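Local coordinates for protein histidine kinase (Pseudomonas aeruginosa, PDB 7C1I) that probably relays phosphoryl groups between sensor kinases and response regulators as a histidine-containing phosphotransfer protein of a two-component signalling system, at residues Ala72-Cys75 against Lys76-Glu79. Sequence-based numbering, arbitrary orientation.
Sequences AGYC and KELE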
loop_
_atom_site.group_PDB
_atom_site.type_symbol
_atom_site.label_atom_id
_atom_site.label_comp_id
_atom_site.label_asym_id
_atom_site.label_seq_id
_atom_site.Cartn_x
_atom_site.Cartn_y
_atom_site.Cartn_z
ATOM N N ALA A 72 13.436 -3.338 -13.555
ATOM C CA ALA A 72 13.524 -2.824 -14.943
ATOM C C ALA A 72 12.381 -3.396 -15.789
ATOM O O ALA A 72 11.873 -2.625 -16.630
ATOM C CB ALA A 72 14.866 -3.248 -15.488
ATOM N N GLY A 73 11.919 -4.617 -15.504
ATOM C CA GLY A 73 10.816 -5.291 -16.215
ATOM C C GLY A 73 9.516 -4.531 -16.011
ATOM O O GLY A 73 8.775 -4.198 -16.956
ATOM N N TYR A 74 9.277 -4.086 -14.774
ATOM C CA TYR A 74 8.029 -3.319 -14.519
ATOM C C TYR A 74 8.149 -1.976 -15.247
ATOM O O TYR A 74 7.150 -1.416 -15.739
ATOM C CB TYR A 74 7.818 -3.021 -13.032
ATOM C CG TYR A 74 7.665 -4.287 -12.229
ATOM C CD1 TYR A 74 6.689 -5.221 -12.537
ATOM C CD2 TYR A 74 8.341 -4.459 -11.032
ATOM C CE1 TYR A 74 6.626 -6.429 -11.862
ATOM C CE2 TYR A 74 8.191 -5.608 -10.274
ATOM C CZ TYR A 74 7.280 -6.578 -10.653
ATOM O OH TYR A 74 7.149 -7.751 -9.965
ATOM N N CYS A 75 9.322 -1.341 -15.187
ATOM C CA CYS A 75 9.498 -0.037 -15.881
ATOM C C CYS A 75 9.198 -0.247 -17.370
ATOM O O CYS A 75 8.567 0.646 -17.969
ATOM C CB CYS A 75 10.944 0.430 -15.762
ATOM S SG CYS A 75 11.392 0.947 -14.085
ATOM N N LYS A 76 9.673 -1.348 -17.961
ATOM C CA LYS A 76 9.431 -1.608 -19.406
ATOM C C LYS A 76 7.933 -1.744 -19.700
ATOM O O LYS A 76 7.413 -1.154 -20.668
ATOM C CB LYS A 76 10.195 -2.884 -19.777
ATOM C CG LYS A 76 9.994 -3.328 -21.220
ATOM C CD LYS A 76 10.713 -4.635 -21.479
ATOM C CE LYS A 76 10.600 -5.174 -22.891
ATOM N NZ LYS A 76 9.380 -5.999 -23.051
ATOM N N GLU A 77 7.232 -2.422 -18.785
ATOM C CA GLU A 77 5.766 -2.575 -18.983
ATOM C C GLU A 77 5.058 -1.217 -18.950
ATOM O O GLU A 77 4.141 -0.937 -19.749
ATOM C CB GLU A 77 5.193 -3.468 -17.881
ATOM C CG GLU A 77 5.554 -4.939 -17.982
ATOM C CD GLU A 77 4.768 -5.701 -16.930
ATOM O OE1 GLU A 77 5.320 -5.941 -15.837
ATOM O OE2 GLU A 77 3.656 -6.157 -17.272
ATOM N N LEU A 78 5.486 -0.337 -18.040
ATOM C CA LEU A 78 4.904 1.026 -17.930
ATOM C C LEU A 78 5.226 1.790 -19.218
ATOM O O LEU A 78 4.386 2.564 -19.718
ATOM C CB LEU A 78 5.345 1.725 -16.639
ATOM C CG LEU A 78 4.744 3.119 -16.477
ATOM C CD1 LEU A 78 3.225 3.022 -16.503
ATOM C CD2 LEU A 78 5.262 3.652 -15.150
ATOM N N GLU A 79 6.498 1.779 -19.631
ATOM C CA GLU A 79 6.921 2.556 -20.828
ATOM C C GLU A 79 6.050 2.146 -22.021
ATOM O O GLU A 79 5.489 3.036 -22.690
ATOM C CB GLU A 79 8.368 2.159 -21.127
ATOM C CG GLU A 79 8.848 2.932 -22.342
ATOM C CD GLU A 79 10.165 2.370 -22.849
ATOM O OE1 GLU A 79 10.582 2.926 -23.884
ATOM O OE2 GLU A 79 10.738 1.437 -22.254
#
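Y74 and E77, three residues apart on helix 69-83, run side by side and point the same way, a small worked example of how an i, i+3 pair brings an aromatic edge to a carboxylate. The contact is made by one carboxylate oxygen: OE1 of E77 lies 3.6 Å from CD1 of Y74, at the rim of the ring and near its plane rather than over a face. Ring and carboxylate planes are 31° apart, so the two flat groups are moderately twisted against each other. Both first torsions set CG anti to the carbonyl carbon (chi1 -62° for Y74, -72° for E77), sending the two chains back toward the start of the helix; E77 then runs extended beyond CG, its CG passing 3.5 Å from the carbonyl oxygen of G73. The other carboxylate oxygen, OE2, forms a salt bridge with R89, while the Y74 side chain also touches Q96 and M97 of helix 90-112.

Under this pair the backbone is regular alpha helix, with four successive i to i+4 bonds, the last of them, E79 N to C75 O, 2.9 Å long. The other side chains turn to different neighbours in the helical bundle of the HPt domain: buried C75 touches both helix 49-65, at F59, and helix 90-112, at M97; L78 reaches A90; and E79 forms a salt bridge with K60 and touches H57, by its place in the family motif probably the phosphorylated histidine.

Chemically, the Y74-E77 contact sets a carboxylate oxygen against the weakly positive C-H rim of an aromatic ring, a mildly favourable arrangement at most. The stronger pull on E77 is probably ionic: R89 engages OE2, probably favouring the ionised acid, and OE1 is left beside the tyrosine ring.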